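Local coordinates for protein uncharacterized HTH-type transcriptional regulator YydK (Bacillus subtilis subsp. subtilis, PDB 3BWG) that probably binds DNA through a winged helix-turn-helix domain of the GntR family and regulates transcription, with a UTRA domain that may sense an effector, at the interface of chains A and B. Coordinates in Å, arbitrary orientation; residue numbers count along the deposited sequence, not the author numbering. Chains: chain A/B, Uncharacterized HTH-type transcriptional regulator yydK.

Contact 1 is the two-fold counterpart of contacts 2 and 3 together, chains exchanged. It sets A:Asp177 against B:Arg70, B:His72 and B:Gln233; contact 3 sets B:Asp177 against A:Arg70, A:His72 and A:Gln233, but with a salt bridge in place of the arginine hydrogen bonds. C-alpha centres of contacts 1 and 3 lie about 19 Å apart, those of 1 and 2 about 22 Å. Contacts 2 and 3, about 6 Å apart, share A:His72 and B:Asp177. If the pair is the biological dimer, usual for GntR regulators, strand 173-184 would pair reciprocally with the partner's strand 230-234, perhaps influencing DNA-binding domain placement.

Contact 1: the interface of chains A and B. Residues chain A 175, 177, 179; chain B 25, 70, 72-73, 231, 233.
The guanidinium of B:Arg70 is sandwiched: A:Phe175 CD1 lies over one face, B:Gln233 NE2 over the other at 4.0 Å above the plane, and A:Asp177 OD1 sits in plane at the edge. Over the centre of the A:Phe175 face lies B:Arg70 CD, 3.8 Å above the ring. In this GntR/UTRA-family regulator the contact links the loop after wing strand 66-69 to the partner's strand 173-184 across the probable dimer interface. Ring and guanidinium planes are 23° apart, with B:Arg70 NE 3.8 Å from the A:Phe175 centroid, a cation-pi contact. End-on, NH1 and NH2 of B:Arg70 both grip A:Asp177 OD1; the NH1 link, at 2.8 Å, is salt bridge and hydrogen bond on the syn lone pair, whereas NH2 approaches 31° out of the carboxylate plane. A:Asp177 OD2 accepts B:Gln25 NE2 at 2.7 Å on its syn lone pair, nearly straight at 168°. B:Gln25 NE2 also donates to B:Arg70 O at 2.9 Å, which fixes the amide's rotation. Water 1 links A:Asp177 OD2 to B:Lys73 N. Antiparallel bridging sets A:Phe179 alongside B:Val231, A:Phe179 CE1 3.5 Å from B:Val231 CG2. B:His72 ND1, at that ring's edge, donates to B:Lys73 O at 2.7 Å.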
# COMPACT_ATOMS: atom_id res chain seq x y z
N PHE A 175 -2.06 2.09 12.74
CA PHE A 175 -1.64 1.46 11.52
C PHE A 175 -2.57 0.30 11.09
O PHE A 175 -3.42 -0.15 11.84
CB PHE A 175 -0.17 1.02 11.65
CG PHE A 175 0.08 -0.05 12.71
CD1 PHE A 175 -0.11 -1.41 12.41
CD2 PHE A 175 0.46 0.30 14.00
CE1 PHE A 175 0.17 -2.41 13.39
CE2 PHE A 175 0.69 -0.69 14.98
CZ PHE A 175 0.56 -2.04 14.67
N ASP A 177 -2.80 -3.37 8.25
CA ASP A 177 -2.26 -4.35 7.31
C ASP A 177 -3.40 -4.85 6.43
O ASP A 177 -4.46 -5.20 6.94
CB ASP A 177 -1.63 -5.52 8.08
CG ASP A 177 -0.36 -5.10 8.86
OD1 ASP A 177 0.35 -4.16 8.42
OD2 ASP A 177 -0.07 -5.70 9.93
N PHE A 179 -4.23 -7.65 3.30
CA PHE A 179 -3.85 -8.85 2.60
C PHE A 179 -4.87 -9.03 1.47
O PHE A 179 -6.07 -9.07 1.70
CB PHE A 179 -3.89 -10.02 3.57
CG PHE A 179 -2.96 -9.88 4.70
CD1 PHE A 179 -1.60 -10.12 4.52
CD2 PHE A 179 -3.41 -9.46 5.96
CE1 PHE A 179 -0.70 -9.97 5.62
CE2 PHE A 179 -2.50 -9.31 7.04
CZ PHE A 179 -1.17 -9.58 6.88
N GLN B 25 4.21 -9.37 15.12
CA GLN B 25 3.67 -8.04 15.36
C GLN B 25 3.12 -7.85 16.77
O GLN B 25 2.34 -8.69 17.24
CB GLN B 25 2.58 -7.78 14.33
CG GLN B 25 1.97 -6.41 14.38
CD GLN B 25 0.93 -6.30 13.33
OE1 GLN B 25 -0.20 -6.76 13.50
NE2 GLN B 25 1.32 -5.78 12.18
N ARG B 70 6.52 -4.35 14.26
CA ARG B 70 5.52 -3.77 13.40
C ARG B 70 5.20 -4.71 12.23
O ARG B 70 4.04 -4.76 11.78
CB ARG B 70 6.03 -2.39 12.88
CG ARG B 70 5.19 -1.70 11.74
CD ARG B 70 3.73 -1.48 12.08
NE ARG B 70 2.91 -1.07 10.91
CZ ARG B 70 2.17 -1.89 10.15
NH1 ARG B 70 2.13 -3.19 10.38
NH2 ARG B 70 1.43 -1.40 9.15
N HIS B 72 4.13 -7.07 9.59
CA HIS B 72 2.87 -7.77 9.47
C HIS B 72 2.99 -9.27 9.83
O HIS B 72 4.08 -9.90 9.69
CB HIS B 72 2.34 -7.59 8.05
CG HIS B 72 3.20 -8.25 7.00
ND1 HIS B 72 3.09 -9.58 6.69
CD2 HIS B 72 4.16 -7.74 6.19
CE1 HIS B 72 3.96 -9.88 5.74
NE2 HIS B 72 4.61 -8.77 5.41
N LYS B 73 1.89 -9.84 10.33
CA LYS B 73 1.79 -11.30 10.51
C LYS B 73 1.62 -11.97 9.14
O LYS B 73 1.49 -11.26 8.13
CB LYS B 73 0.63 -11.62 11.42
CG LYS B 73 0.93 -11.24 12.87
CD LYS B 73 -0.32 -10.89 13.67
CE LYS B 73 -1.11 -12.13 14.00
NZ LYS B 73 -2.08 -11.86 15.10
N VAL B 231 0.60 -8.08 0.33
CA VAL B 231 0.44 -7.34 1.54
C VAL B 231 0.89 -5.88 1.36
O VAL B 231 1.77 -5.54 0.53
CB VAL B 231 1.14 -8.04 2.76
CG1 VAL B 231 2.70 -8.26 2.56
CG2 VAL B 231 0.85 -7.27 4.03
N GLN B 233 1.42 -2.48 4.19
CA GLN B 233 1.43 -1.94 5.53
C GLN B 233 1.13 -0.46 5.36
O GLN B 233 1.78 0.21 4.55
CB GLN B 233 2.77 -2.14 6.22
CG GLN B 233 3.16 -3.59 6.46
CD GLN B 233 4.44 -3.79 7.33
OE1 GLN B 233 4.75 -4.92 7.70
NE2 GLN B 233 5.16 -2.70 7.67
O HOH W 1 -0.45 -8.27 10.13

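Contact 2: the interface of chains A and B. Residues chain A 72, 74, 77, 231; chain B 177-179.
B:Phe179 forms the apolar centre, its ring packed against A:Val231, A:Tyr77, A:His72 and A:Arg74, from strand 230-234 and the 72-77 segment; 91 Å² of its surface is hidden by the partner. A:Val231 lies alongside, pointing the same way, and touches with the CG2 branch, A:Val231 CG2 being 3.7 Å from B:Phe179 CE1. That branch is anti to the backbone N of A:Val231, while CG1 stands between N and the carbonyl carbon (chi1 46°). Between the backbones there is an antiparallel bridge of A:Val231 with B:Phe179, joining chain A's C-terminal strand 230-234 to chain B's strand 173-184 of the UTRA fold, which probably helps hold the dimer together. A:Tyr77 crosses at about a right angle, edge-to-face: B:Phe179 CD1 sits over the centre of the tyrosine face, 3.7 Å above its plane. A:His72 meets the phenylalanine at the CE1/CZ rim, the two ring planes 72° apart in an edge-to-face contact, with A:His72 CD2 3.7 Å from B:Phe179 CE1. Outward, A:Arg74 spreads over one face of B:Phe179. Its extended chain lays A:Arg74 CD over the ring centre, 3.5 Å from the B:Phe179 centroid, and continues into a guanidinium stacked only 4° from parallel. At the polar edge A:Arg74 NH1 donates to A:Tyr77 OH at 3.1 Å, the phenol oxygen lying in the guanidinium plane.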
# COMPACT_ATOMS: atom_id res chain seq x y z
N HIS A 72 -1.79 12.26 -8.85
CA HIS A 72 -1.95 11.46 -10.07
C HIS A 72 -3.12 12.00 -10.88
O HIS A 72 -4.03 12.64 -10.34
CB HIS A 72 -2.13 9.97 -9.76
CG HIS A 72 -3.41 9.66 -9.07
ND1 HIS A 72 -3.51 9.59 -7.70
CD2 HIS A 72 -4.65 9.45 -9.56
CE1 HIS A 72 -4.76 9.35 -7.36
NE2 HIS A 72 -5.47 9.25 -8.47
N ARG A 74 -5.52 10.41 -12.79
CA ARG A 74 -6.66 9.53 -13.12
C ARG A 74 -7.91 9.80 -12.29
O ARG A 74 -7.80 10.26 -11.17
CB ARG A 74 -6.28 8.05 -12.96
CG ARG A 74 -4.96 7.70 -13.59
CD ARG A 74 -4.91 6.20 -13.86
NE ARG A 74 -3.76 5.84 -14.66
CZ ARG A 74 -3.58 4.63 -15.17
NH1 ARG A 74 -4.47 3.68 -14.94
NH2 ARG A 74 -2.49 4.38 -15.88
N TYR A 77 -10.95 6.24 -9.14
CA TYR A 77 -10.20 5.25 -8.35
C TYR A 77 -10.43 5.45 -6.87
O TYR A 77 -10.43 6.59 -6.40
CB TYR A 77 -8.70 5.31 -8.67
CG TYR A 77 -8.31 4.74 -10.01
CD1 TYR A 77 -7.97 3.41 -10.13
CD2 TYR A 77 -8.26 5.55 -11.15
CE1 TYR A 77 -7.62 2.88 -11.35
CE2 TYR A 77 -7.88 5.01 -12.39
CZ TYR A 77 -7.56 3.67 -12.45
OH TYR A 77 -7.23 3.08 -13.62
N VAL A 231 -6.27 2.92 -6.09
CA VAL A 231 -4.99 3.54 -6.22
C VAL A 231 -4.29 3.40 -4.89
O VAL A 231 -4.89 3.51 -3.83
CB VAL A 231 -5.03 5.02 -6.74
CG1 VAL A 231 -6.11 5.91 -6.01
CG2 VAL A 231 -3.63 5.66 -6.68
N ASP B 177 3.03 5.44 -8.24
CA ASP B 177 1.59 5.27 -8.19
C ASP B 177 1.16 3.92 -8.76
O ASP B 177 1.57 3.58 -9.87
CB ASP B 177 0.96 6.42 -8.97
CG ASP B 177 1.39 7.81 -8.40
OD1 ASP B 177 1.48 7.97 -7.16
OD2 ASP B 177 1.69 8.71 -9.21
N LEU B 178 0.33 3.15 -8.03
CA LEU B 178 -0.22 1.88 -8.55
C LEU B 178 -1.72 1.96 -8.67
O LEU B 178 -2.38 2.46 -7.74
CB LEU B 178 0.14 0.67 -7.67
CG LEU B 178 1.54 0.03 -7.71
CD1 LEU B 178 2.65 1.10 -7.41
CD2 LEU B 178 1.68 -1.17 -6.77
N PHE B 179 -2.24 1.53 -9.84
CA PHE B 179 -3.63 1.44 -10.20
C PHE B 179 -4.00 -0.04 -10.37
O PHE B 179 -3.35 -0.76 -11.15
CB PHE B 179 -3.91 2.28 -11.46
CG PHE B 179 -3.47 3.74 -11.29
CD1 PHE B 179 -4.27 4.62 -10.59
CD2 PHE B 179 -2.24 4.17 -11.77
CE1 PHE B 179 -3.87 5.96 -10.40
CE2 PHE B 179 -1.80 5.47 -11.58
CZ PHE B 179 -2.64 6.38 -10.90

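Contact 3: the interface of chains A and B. Residues chain A 70, 72, 232-234; chain B 176-177.
This is an antiparallel beta-strand interface between two copies of the regulator, in which A:Ala234 pairs with B:Ser176 and A:Gln233 with B:Asp177, so that a strand of chain A extends a sheet of chain B and probably helps hold the dimer together. A:Ala234 N donates to B:Ser176 O at 2.9 Å, and B:Ser176 N returns a bond to A:Ala234 O at 3.2 Å. A:Ala234 O also accepts A:Arg70 NH2 at 3.1 Å; its two donors arrive from opposite faces of the carbonyl plane. Bent at chi2 and chi3 (130° and 97°), the A:Arg70 chain directs NH1 toward B:Asp177 OD1 in a 3.0 Å salt bridge. No N-H is aimed at that oxygen, so only the charge attraction is credited. A:Gln233 lies alongside B:Asp177, pointing the same way, its CG packed against B:Asp177 OD1 and the amide and carboxylate planes 57° apart. On the other side of the strand pair, B:Ser176 OG touches A:Ala234 CB at 3.4 Å. The site sits near the C-terminal end of chain A, where strand 230-234 meets the start of strand 173-184 of chain B and the loop after wing strand 66-69 brings A:Arg70 alongside.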
# COMPACT_ATOMS: atom_id res chain seq x y z
N ARG A 70 1.90 16.67 -5.25
CA ARG A 70 1.84 15.34 -5.82
C ARG A 70 0.40 14.98 -6.02
O ARG A 70 -0.40 15.10 -5.11
CB ARG A 70 2.57 14.33 -4.94
CG ARG A 70 2.13 12.93 -5.19
CD ARG A 70 3.25 11.97 -5.42
NE ARG A 70 3.64 11.22 -4.24
CZ ARG A 70 3.65 9.90 -4.09
NH1 ARG A 70 3.30 9.07 -5.05
NH2 ARG A 70 4.10 9.41 -2.97
N HIS A 72 -1.79 12.26 -8.85
CA HIS A 72 -1.95 11.46 -10.07
C HIS A 72 -3.12 12.00 -10.88
O HIS A 72 -4.03 12.64 -10.34
CB HIS A 72 -2.13 9.97 -9.76
CG HIS A 72 -3.41 9.66 -9.07
ND1 HIS A 72 -3.51 9.59 -7.70
CD2 HIS A 72 -4.65 9.45 -9.56
CE1 HIS A 72 -4.76 9.35 -7.36
NE2 HIS A 72 -5.47 9.25 -8.47
N VAL A 232 -3.00 3.12 -4.95
CA VAL A 232 -2.15 3.15 -3.76
C VAL A 232 -0.85 3.83 -4.16
O VAL A 232 -0.42 3.77 -5.32
CB VAL A 232 -1.99 1.73 -3.10
CG1 VAL A 232 -1.52 0.72 -4.07
CG2 VAL A 232 -1.06 1.78 -1.83
N GLN A 233 -0.29 4.58 -3.22
CA GLN A 233 0.89 5.36 -3.50
C GLN A 233 2.04 4.91 -2.61
O GLN A 233 1.85 4.53 -1.44
CB GLN A 233 0.63 6.85 -3.35
CG GLN A 233 -0.19 7.32 -4.54
CD GLN A 233 -0.81 8.67 -4.39
OE1 GLN A 233 -0.42 9.60 -5.06
NE2 GLN A 233 -1.82 8.76 -3.53
N ALA A 234 3.23 4.90 -3.18
CA ALA A 234 4.35 4.56 -2.38
C ALA A 234 5.23 5.75 -2.42
O ALA A 234 5.18 6.51 -3.39
CB ALA A 234 5.04 3.28 -2.93
N SER B 176 6.06 6.09 -6.44
CA SER B 176 5.32 5.41 -7.48
C SER B 176 3.81 5.45 -7.18
O SER B 176 3.39 5.44 -6.03
CB SER B 176 5.76 3.93 -7.58
OG SER B 176 5.76 3.38 -6.29
N ASP B 177 3.03 5.44 -8.24
CA ASP B 177 1.59 5.27 -8.19
C ASP B 177 1.16 3.92 -8.76
O ASP B 177 1.57 3.58 -9.87
CB ASP B 177 0.96 6.42 -8.97
CG ASP B 177 1.39 7.81 -8.40
OD1 ASP B 177 1.48 7.97 -7.16
OD2 ASP B 177 1.69 8.71 -9.21